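Local coordinates for protein putative adenylate cyclase (Vibrio parahaemolyticus, PDB 2ACA) that is a putative adenylate cyclase of the CYTH family, probably acting on a triphosphate substrate inside an antiparallel beta barrel, at residues E14-R18 against L165-E171; K112-S116 against L127-D131; E122-T126 against E138-M142. All coordinates share one frame. Residues are numbered along the deposited sequence.

Contact 1: residues E14-R18 against L165-E171. With PO4 (phosphate ion), chain C.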
loop_
_atom_site.group_PDB
_atom_site.type_symbol
_atom_site.label_atom_id
_atom_site.label_comp_id
_atom_site.label_asym_id
_atom_site.label_seq_id
_atom_site.Cartn_x
_atom_site.Cartn_y
_atom_site.Cartn_z
ATOM N N GLU A 14 -14.958 -7.237 -16.855
ATOM C CA GLU A 14 -13.915 -8.035 -17.482
ATOM C C GLU A 14 -14.456 -9.348 -18.021
ATOM O O GLU A 14 -15.238 -10.020 -17.356
ATOM C CB GLU A 14 -12.829 -8.327 -16.443
ATOM C CG GLU A 14 -11.624 -9.090 -16.937
ATOM C CD GLU A 14 -10.733 -9.524 -15.790
ATOM O OE1 GLU A 14 -9.522 -9.754 -16.012
ATOM O OE2 GLU A 14 -11.246 -9.643 -14.657
ATOM N N LEU A 15 -14.038 -9.700 -19.231
ATOM C CA LEU A 15 -14.448 -10.954 -19.855
ATOM C C LEU A 15 -13.191 -11.767 -20.087
ATOM O O LEU A 15 -12.237 -11.273 -20.683
ATOM C CB LEU A 15 -15.142 -10.704 -21.197
ATOM C CG LEU A 15 -16.577 -10.182 -21.156
ATOM C CD1 LEU A 15 -16.632 -8.891 -20.368
ATOM C CD2 LEU A 15 -17.079 -9.954 -22.570
ATOM N N LYS A 16 -13.189 -13.010 -19.623
ATOM C CA LYS A 16 -12.025 -13.860 -19.786
ATOM C C LYS A 16 -12.266 -14.880 -20.881
ATOM O O LYS A 16 -13.348 -15.455 -20.985
ATOM C CB LYS A 16 -11.699 -14.596 -18.485
ATOM C CG LYS A 16 -10.372 -15.365 -18.525
ATOM C CD LYS A 16 -10.297 -16.427 -17.426
ATOM C CE LYS A 16 -10.719 -15.882 -16.065
ATOM N NZ LYS A 16 -9.623 -15.232 -15.304
ATOM N N TYR A 17 -11.247 -15.109 -21.694
ATOM C CA TYR A 17 -11.354 -16.070 -22.774
ATOM C C TYR A 17 -10.163 -16.998 -22.802
ATOM O O TYR A 17 -9.088 -16.677 -22.296
ATOM C CB TYR A 17 -11.443 -15.378 -24.135
ATOM C CG TYR A 17 -12.686 -14.557 -24.364
ATOM C CD1 TYR A 17 -12.763 -13.241 -23.924
ATOM C CD2 TYR A 17 -13.791 -15.093 -25.032
ATOM C CE1 TYR A 17 -13.903 -12.475 -24.145
ATOM C CE2 TYR A 17 -14.936 -14.333 -25.256
ATOM C CZ TYR A 17 -14.984 -13.026 -24.812
ATOM O OH TYR A 17 -16.105 -12.261 -25.052
ATOM N N ARG A 18 -10.375 -18.155 -23.412
ATOM C CA ARG A 18 -9.348 -19.164 -23.568
ATOM C C ARG A 18 -8.790 -18.863 -24.963
ATOM O O ARG A 18 -9.561 -18.700 -25.908
ATOM C CB ARG A 18 -10.004 -20.525 -23.565
ATOM C CG ARG A 18 -9.143 -21.691 -23.156
ATOM C CD ARG A 18 -10.060 -22.891 -23.135
ATOM N NE ARG A 18 -11.427 -22.466 -22.844
ATOM C CZ ARG A 18 -12.511 -23.193 -23.083
ATOM N NH1 ARG A 18 -12.383 -24.401 -23.621
ATOM N NH2 ARG A 18 -13.718 -22.704 -22.794
ATOM N N LEU A 165 -13.054 -14.345 -31.160
ATOM C CA LEU A 165 -13.355 -15.118 -29.962
ATOM C C LEU A 165 -14.858 -15.121 -29.720
ATOM O O LEU A 165 -15.469 -14.071 -29.515
ATOM C CB LEU A 165 -12.631 -14.529 -28.745
ATOM C CG LEU A 165 -11.243 -15.091 -28.415
ATOM C CD1 LEU A 165 -10.384 -15.155 -29.655
ATOM C CD2 LEU A 165 -10.582 -14.212 -27.372
ATOM N N SER A 166 -15.447 -16.312 -29.747
ATOM C CA SER A 166 -16.880 -16.467 -29.546
ATOM C C SER A 166 -17.217 -16.809 -28.100
ATOM O O SER A 166 -16.342 -17.182 -27.317
ATOM C CB SER A 166 -17.420 -17.557 -30.481
ATOM O OG SER A 166 -16.675 -18.759 -30.359
ATOM N N GLU A 167 -18.492 -16.674 -27.751
ATOM C CA GLU A 167 -18.953 -16.967 -26.401
ATOM C C GLU A 167 -18.503 -18.373 -26.015
ATOM O O GLU A 167 -18.329 -18.682 -24.837
ATOM C CB GLU A 167 -20.480 -16.868 -26.335
ATOM C CG GLU A 167 -21.048 -16.716 -24.928
ATOM C CD GLU A 167 -20.684 -15.391 -24.283
ATOM O OE1 GLU A 167 -21.121 -15.149 -23.134
ATOM O OE2 GLU A 167 -19.963 -14.588 -24.917
ATOM N N ALA A 168 -18.313 -19.221 -27.022
ATOM C CA ALA A 168 -17.878 -20.593 -26.804
ATOM C C ALA A 168 -16.449 -20.610 -26.269
ATOM O O ALA A 168 -15.999 -21.603 -25.698
ATOM C CB ALA A 168 -17.967 -21.388 -28.111
ATOM N N ASP A 169 -15.740 -19.504 -26.466
ATOM C CA ASP A 169 -14.362 -19.378 -26.001
ATOM C C ASP A 169 -14.312 -18.813 -24.577
ATOM O O ASP A 169 -13.307 -18.951 -23.874
ATOM C CB ASP A 169 -13.568 -18.469 -26.945
ATOM C CG ASP A 169 -13.499 -19.018 -28.358
ATOM O OD1 ASP A 169 -13.079 -20.186 -28.521
ATOM O OD2 ASP A 169 -13.859 -18.279 -29.302
ATOM N N ARG A 170 -15.408 -18.180 -24.169
ATOM C CA ARG A 170 -15.528 -17.589 -22.843
ATOM C C ARG A 170 -15.110 -18.548 -21.747
ATOM O O ARG A 170 -15.497 -19.713 -21.750
ATOM C CB ARG A 170 -16.971 -17.150 -22.593
ATOM C CG ARG A 170 -17.326 -15.806 -23.214
ATOM C CD ARG A 170 -16.926 -14.649 -22.296
ATOM N NE ARG A 170 -17.898 -14.451 -21.221
ATOM C CZ ARG A 170 -17.585 -14.348 -19.933
ATOM N NH1 ARG A 170 -16.321 -14.430 -19.541
ATOM N NH2 ARG A 170 -18.539 -14.154 -19.032
ATOM N N GLU A 171 -14.312 -18.049 -20.811
ATOM C CA GLU A 171 -13.854 -18.843 -19.679
ATOM C C GLU A 171 -14.441 -18.226 -18.415
ATOM O O GLU A 171 -14.118 -17.093 -18.055
ATOM C CB GLU A 171 -12.327 -18.840 -19.596
ATOM C CG GLU A 171 -11.779 -19.490 -18.330
ATOM C CD GLU A 171 -12.126 -20.960 -18.226
ATOM O OE1 GLU A 171 -11.574 -21.754 -19.020
ATOM O OE2 GLU A 171 -12.952 -21.331 -17.361
HETATM P P PO4 C . -9.577 -13.358 -12.080
HETATM O O1 PO4 C . -9.519 -12.265 -11.076
HETATM O O2 PO4 C . -8.670 -13.033 -13.211
HETATM O O3 PO4 C . -10.968 -13.496 -12.583
HETATM O O4 PO4 C . -9.152 -14.635 -11.451
#
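In the CYTH fold, as in related triphosphate tunnel enzymes, antiparallel strands curve into a barrel. Here the loop 165-171, which follows helix 152-162, adds itself to strand 14-18 through an isolated beta bridge centred on Tyr17 and Arg170, whose CA atoms lie 4.4 Å apart. Two backbone bonds frame this pair: Glu171 N donates to Lys16 O at 2.8 Å, nearly linearly, and Arg18 N donates to Asp169 O at 3.1 Å. The other edge of the strand is also satisfied, because the backbones of Leu15 and Tyr17 bond to Phe139 and Ala137. Arg170 NH1 adds a weak second bond to Lys16 O at 3.5 Å.

Other polar groups pair within the loop. Asp169 N reaches Ser166 O at 2.5 Å, closing a tight turn, while Asp169 OD2 accepts from Ser166 N at 2.6 Å and Ser166 OG at 3.0 Å. A short acid suits this place because its carboxylate folds straight back onto the turn. Glu171 is chiefly paired with Arg173; its link to the poorly ordered Arg18 is long and purely electrostatic.

Packing completes the contact. The flat Tyr17 ring lets Arg170 CD sit over its face in a CH-pi contact, 3.9 Å from the centroid, and Tyr17 CB meets Leu165 CD2 at 3.5 Å. Lys16 belongs to an ExExK sequence, the family signature, consistent with a role in phosphate binding. Its long chain passes Glu171, with Lys16 CD 3.5 Å from Glu171 CG, and Lys16 NZ weakly donates to O2 of a phosphate ion, probably from the crystallisation liquor, at 3.2 Å.

Contact 2: residues K112-S116 against L127-D131. With PO4 (phosphate ion), chain D.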
loop_
_atom_site.group_PDB
_atom_site.type_symbol
_atom_site.label_atom_id
_atom_site.label_comp_id
_atom_site.label_asym_id
_atom_site.label_seq_id
_atom_site.Cartn_x
_atom_site.Cartn_y
_atom_site.Cartn_z
ATOM N N LYS A 112 2.062 -18.029 -9.931
ATOM C CA LYS A 112 2.941 -17.400 -10.909
ATOM C C LYS A 112 2.348 -17.614 -12.298
ATOM O O LYS A 112 1.667 -18.608 -12.543
ATOM C CB LYS A 112 4.343 -18.016 -10.871
ATOM C CG LYS A 112 5.124 -17.761 -9.596
ATOM C CD LYS A 112 6.600 -18.080 -9.803
ATOM C CE LYS A 112 7.405 -17.913 -8.518
ATOM N NZ LYS A 112 7.047 -18.926 -7.481
ATOM N N LYS A 113 2.613 -16.690 -13.211
ATOM C CA LYS A 113 2.096 -16.805 -14.568
ATOM C C LYS A 113 2.854 -15.776 -15.385
ATOM O O LYS A 113 3.403 -14.823 -14.828
ATOM C CB LYS A 113 0.592 -16.490 -14.606
ATOM C CG LYS A 113 0.292 -14.997 -14.616
ATOM C CD LYS A 113 -0.958 -14.604 -13.830
ATOM C CE LYS A 113 -2.242 -14.957 -14.543
ATOM N NZ LYS A 113 -2.528 -16.400 -14.421
ATOM N N ILE A 114 2.905 -15.984 -16.698
ATOM C CA ILE A 114 3.580 -15.057 -17.589
ATOM C C ILE A 114 2.457 -14.202 -18.153
ATOM O O ILE A 114 1.453 -14.728 -18.633
ATOM C CB ILE A 114 4.325 -15.809 -18.720
ATOM C CG1 ILE A 114 5.324 -16.796 -18.109
ATOM C CG2 ILE A 114 5.064 -14.827 -19.612
ATOM C CD1 ILE A 114 6.390 -16.148 -17.218
ATOM N N ARG A 115 2.611 -12.887 -18.088
ATOM C CA ARG A 115 1.552 -12.011 -18.564
ATOM C C ARG A 115 1.980 -10.860 -19.472
ATOM O O ARG A 115 3.120 -10.392 -19.426
ATOM C CB ARG A 115 0.777 -11.467 -17.352
ATOM C CG ARG A 115 -0.057 -10.215 -17.614
ATOM C CD ARG A 115 -0.944 -9.877 -16.421
ATOM N NE ARG A 115 -2.028 -10.840 -16.306
ATOM C CZ ARG A 115 -3.031 -10.757 -15.445
ATOM N NH1 ARG A 115 -3.098 -9.743 -14.591
ATOM N NH2 ARG A 115 -3.992 -11.676 -15.467
ATOM N N SER A 116 1.038 -10.427 -20.306
ATOM C CA SER A 116 1.231 -9.315 -21.225
ATOM C C SER A 116 -0.041 -8.482 -21.189
ATOM O O SER A 116 -1.148 -9.024 -21.197
ATOM C CB SER A 116 1.465 -9.809 -22.657
ATOM O OG SER A 116 2.738 -10.402 -22.805
ATOM N N LEU A 127 -3.019 -10.952 -21.973
ATOM C CA LEU A 127 -2.718 -12.264 -22.526
ATOM C C LEU A 127 -1.869 -13.018 -21.494
ATOM O O LEU A 127 -0.768 -12.593 -21.153
ATOM C CB LEU A 127 -1.970 -12.120 -23.860
ATOM C CG LEU A 127 -1.599 -13.424 -24.572
ATOM C CD1 LEU A 127 -2.871 -14.181 -24.911
ATOM C CD2 LEU A 127 -0.806 -13.143 -25.847
ATOM N N ASP A 128 -2.394 -14.135 -20.996
ATOM C CA ASP A 128 -1.710 -14.930 -19.984
ATOM C C ASP A 128 -1.358 -16.331 -20.444
ATOM O O ASP A 128 -2.002 -16.890 -21.335
ATOM C CB ASP A 128 -2.592 -15.051 -18.738
ATOM C CG ASP A 128 -2.836 -13.726 -18.066
ATOM O OD1 ASP A 128 -3.795 -13.638 -17.269
ATOM O OD2 ASP A 128 -2.070 -12.777 -18.328
ATOM N N PHE A 129 -0.342 -16.908 -19.817
ATOM C CA PHE A 129 0.062 -18.268 -20.130
ATOM C C PHE A 129 0.337 -19.066 -18.869
ATOM O O PHE A 129 1.349 -18.853 -18.184
ATOM C CB PHE A 129 1.318 -18.304 -20.996
ATOM C CG PHE A 129 1.915 -19.682 -21.119
ATOM C CD1 PHE A 129 1.215 -20.701 -21.761
ATOM C CD2 PHE A 129 3.158 -19.968 -20.562
ATOM C CE1 PHE A 129 1.744 -21.984 -21.843
ATOM C CE2 PHE A 129 3.694 -21.242 -20.638
ATOM C CZ PHE A 129 2.986 -22.255 -21.280
ATOM N N LEU A 130 -0.556 -19.987 -18.552
ATOM C CA LEU A 130 -0.342 -20.814 -17.391
ATOM C C LEU A 130 0.288 -22.099 -17.875
ATOM O O LEU A 130 -0.322 -22.869 -18.627
ATOM C CB LEU A 130 -1.653 -21.110 -16.685
ATOM C CG LEU A 130 -1.866 -20.468 -15.326
ATOM C CD1 LEU A 130 -1.955 -18.956 -15.456
ATOM C CD2 LEU A 130 -3.142 -21.044 -14.743
ATOM N N ASP A 131 1.529 -22.309 -17.457
ATOM C CA ASP A 131 2.263 -23.499 -17.835
ATOM C C ASP A 131 1.383 -24.680 -17.458
ATOM O O ASP A 131 1.009 -24.833 -16.297
ATOM C CB ASP A 131 3.595 -23.544 -17.086
ATOM C CG ASP A 131 4.434 -24.744 -17.459
ATOM O OD1 ASP A 131 4.001 -25.883 -17.174
ATOM O OD2 ASP A 131 5.530 -24.560 -18.040
HETATM P P PO4 D . -6.826 -9.516 -13.141
HETATM O O1 PO4 D . -6.683 -10.927 -12.694
HETATM O O2 PO4 D . -8.229 -9.268 -13.563
HETATM O O3 PO4 D . -5.914 -9.265 -14.283
HETATM O O4 PO4 D . -6.479 -8.605 -12.022
#
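This is a buried antiparallel strand pairing within a beta hairpin, where strands 106-120 and 123-130 run side by side in the barrel sheet of the CYTH domain. The short segments lie 4.8 Å apart at their closest and run at 164° to one another. Ser116 and Leu127 form a hydrogen-bonded pair, with Leu127 N giving to Ser116 O at 2.8 Å and Ser116 N to Leu127 O at 2.9 Å. Farther along, Phe129 N donates to Ile114 O at 3.1 Å.

Between these pairs stands the non-hydrogen-bonded pair Arg115 and Asp128, with CA atoms 4.6 Å apart. Such close backbones bring two side chains of the same face together, and here they form a bidentate salt bridge: Arg115 NE to Asp128 OD2 at 2.8 Å, and Arg115 NH2 to Asp128 OD1 at 2.7 Å. The planar guanidinium presents two parallel donors to the two carboxylate oxygens, so both buried charges are balanced. Arginine has donors to spare: Arg115 NH1 pairs with Glu43 and also gives a weak bond to phosphate O3 at 2.9 Å. The ion probably came from the crystallisation liquor, but its place is consistent with the triphosphate-binding tunnel of the family, and Arg65 holds it too.

Ile114, Ser116, Leu127 and Phe129 point to the other face. There Leu127 packs against His22 and Phe25 of helix 22-30, and Ser116 OG bonds to Asn40 N. Strand 35-49 flanks 112-116 through backbone bonds to Lys113 and Arg115, while strand 134-143 flanks 127-131 through Asp128 and Phe136.

Contact 3: residues E122-T126 against E138-M142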
loop_
_atom_site.group_PDB
_atom_site.type_symbol
_atom_site.label_atom_id
_atom_site.label_comp_id
_atom_site.label_asym_id
_atom_site.label_seq_id
_atom_site.Cartn_x
_atom_site.Cartn_y
_atom_site.Cartn_z
ATOM N N GLU A 122 -9.408 2.854 -24.271
ATOM C CA GLU A 122 -9.430 2.837 -22.815
ATOM C C GLU A 122 -9.605 1.398 -22.344
ATOM O O GLU A 122 -9.652 1.121 -21.143
ATOM C CB GLU A 122 -10.583 3.696 -22.288
ATOM C CG GLU A 122 -11.968 3.185 -22.655
ATOM C CD GLU A 122 -13.068 4.089 -22.147
ATOM O OE1 GLU A 122 -13.100 4.359 -20.925
ATOM O OE2 GLU A 122 -13.905 4.534 -22.963
ATOM N N PHE A 123 -9.698 0.481 -23.301
ATOM C CA PHE A 123 -9.875 -0.930 -22.990
ATOM C C PHE A 123 -8.534 -1.637 -22.852
ATOM O O PHE A 123 -7.585 -1.330 -23.574
ATOM C CB PHE A 123 -10.712 -1.596 -24.079
ATOM C CG PHE A 123 -12.086 -1.015 -24.214
ATOM C CD1 PHE A 123 -13.001 -1.110 -23.170
ATOM C CD2 PHE A 123 -12.457 -0.343 -25.372
ATOM C CE1 PHE A 123 -14.268 -0.542 -23.278
ATOM C CE2 PHE A 123 -13.719 0.230 -25.492
ATOM C CZ PHE A 123 -14.627 0.131 -24.442
ATOM N N HIS A 124 -8.468 -2.586 -21.922
ATOM C CA HIS A 124 -7.245 -3.338 -21.672
ATOM C C HIS A 124 -7.330 -4.751 -22.230
ATOM O O HIS A 124 -8.376 -5.388 -22.161
ATOM C CB HIS A 124 -6.975 -3.431 -20.167
ATOM C CG HIS A 124 -6.906 -2.106 -19.474
ATOM N ND1 HIS A 124 -5.967 -1.149 -19.788
ATOM C CD2 HIS A 124 -7.655 -1.584 -18.473
ATOM C CE1 HIS A 124 -6.140 -0.093 -19.014
ATOM N NE2 HIS A 124 -7.159 -0.330 -18.207
ATOM N N ILE A 125 -6.229 -5.237 -22.788
ATOM C CA ILE A 125 -6.192 -6.589 -23.310
ATOM C C ILE A 125 -5.084 -7.324 -22.579
ATOM O O ILE A 125 -3.929 -6.917 -22.641
ATOM C CB ILE A 125 -5.870 -6.629 -24.815
ATOM C CG1 ILE A 125 -6.954 -5.901 -25.615
ATOM C CG2 ILE A 125 -5.744 -8.080 -25.261
ATOM C CD1 ILE A 125 -6.760 -5.993 -27.122
ATOM N N THR A 126 -5.436 -8.398 -21.880
ATOM C CA THR A 126 -4.459 -9.188 -21.136
ATOM C C THR A 126 -4.270 -10.576 -21.748
ATOM O O THR A 126 -5.234 -11.294 -22.008
ATOM C CB THR A 126 -4.890 -9.345 -19.647
ATOM O OG1 THR A 126 -4.950 -8.054 -19.034
ATOM C CG2 THR A 126 -3.889 -10.199 -18.869
ATOM N N GLU A 138 -7.940 -11.598 -21.363
ATOM C CA GLU A 138 -8.916 -10.822 -20.616
ATOM C C GLU A 138 -9.103 -9.485 -21.300
ATOM O O GLU A 138 -8.135 -8.865 -21.726
ATOM C CB GLU A 138 -8.447 -10.581 -19.177
ATOM C CG GLU A 138 -8.044 -11.832 -18.426
ATOM C CD GLU A 138 -7.703 -11.558 -16.968
ATOM O OE1 GLU A 138 -6.968 -10.586 -16.695
ATOM O OE2 GLU A 138 -8.166 -12.319 -16.093
ATOM N N PHE A 139 -10.356 -9.059 -21.412
ATOM C CA PHE A 139 -10.692 -7.781 -22.012
ATOM C C PHE A 139 -11.437 -7.041 -20.925
ATOM O O PHE A 139 -12.357 -7.591 -20.323
ATOM C CB PHE A 139 -11.582 -7.979 -23.242
ATOM C CG PHE A 139 -10.907 -8.722 -24.356
ATOM C CD1 PHE A 139 -10.739 -10.097 -24.287
ATOM C CD2 PHE A 139 -10.389 -8.041 -25.452
ATOM C CE1 PHE A 139 -10.060 -10.789 -25.295
ATOM C CE2 PHE A 139 -9.709 -8.726 -26.464
ATOM C CZ PHE A 139 -9.546 -10.102 -26.381
ATOM N N ALA A 140 -11.049 -5.802 -20.653
ATOM C CA ALA A 140 -11.714 -5.069 -19.588
ATOM C C ALA A 140 -11.571 -3.555 -19.658
ATOM O O ALA A 140 -10.791 -3.017 -20.443
ATOM C CB ALA A 140 -11.200 -5.566 -18.231
ATOM N N ILE A 141 -12.338 -2.886 -18.807
ATOM C CA ILE A 141 -12.330 -1.438 -18.699
ATOM C C ILE A 141 -12.826 -1.096 -17.303
ATOM O O ILE A 141 -13.869 -1.596 -16.880
ATOM C CB ILE A 141 -13.272 -0.787 -19.736
ATOM C CG1 ILE A 141 -13.477 0.693 -19.406
ATOM C CG2 ILE A 141 -14.610 -1.503 -19.753
ATOM C CD1 ILE A 141 -12.209 1.516 -19.458
HETATM N N MSE A 142 -12.067 -0.282 -16.577
HETATM C CA MSE A 142 -12.472 0.136 -15.239
HETATM C C MSE A 142 -13.067 1.533 -15.355
HETATM O O MSE A 142 -12.485 2.420 -15.985
HETATM C CB MSE A 142 -11.279 0.160 -14.283
HETATM C CG MSE A 142 -10.712 -1.208 -13.967
HETATM SE SE MSE A 142 -9.228 -1.075 -12.754
HETATM C CE MSE A 142 -10.146 -1.389 -11.090
HETATM O O HOH W 1 -7.246 -6.958 -19.325
#
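Backbone hydrogen bonds dominate. His124 N donates to Ala140 O at 2.8 Å and Ala140 N returns to His124 O at 3.1 Å; Thr126 N reaches Glu138 O at 2.7 Å and Glu138 N reaches Thr126 O at 2.8 Å. Between these two hydrogen-bonded pairs, Ile125 and Phe139 form a non-hydrogen-bonded pair, with CA-H...O contacts from Ile125 CA to Glu138 O (3.4 Å) and from Phe139 CA to His124 O (3.3 Å).

The segments belong to the beta hairpin of strands 123-130 and 134-143 in the antiparallel CYTH barrel, whose short segments 123-126 and 138-142 here run at 150° to one another. Apolar contacts gather on the Ile125 and Phe139 face: Ile125 CG1 touches Phe139 CE2 at 4.0 Å, and Phe123 CD1 meets Ile141 CB at 3.5 Å. Bulky hydrocarbons suit this side because helix 152-162 packs on it, Leu156 against Phe139 and Leu159 against Phe123.

The face of His124, Thr126, Ala140 and Glu138 is more polar. Small Ala140 leaves room for Glu14 of the adjoining strand. Glu138 makes weak, long ion pairs with Lys16 and Arg115. One water lies 2.6 Å from Thr126 OG1 and donates to Glu138 O at 3.2 Å.

How the contacts relate
The three contacts follow one sheet from strand 11-19 through 134-143 and 123-130 to 106-120. Contacts 2 and 3 share strand 123-130 and have centres about 16 Å apart; contacts 1 and 3 are about 13 Å apart, centre to centre, and Leu15 N lies 2.9 Å from Phe139 O, a probable hydrogen bond. Contacts 1 and 2 do not touch, but Glu138 of contact 3 stands between their basic residues: Glu138 OE2 is 3.4 Å from Lys16 NZ and Glu138 OE1 is 3.4 Å from Arg115 NH2. The two phosphate ions beside them, with P atoms 4.8 Å apart, probably mark the substrate tunnel.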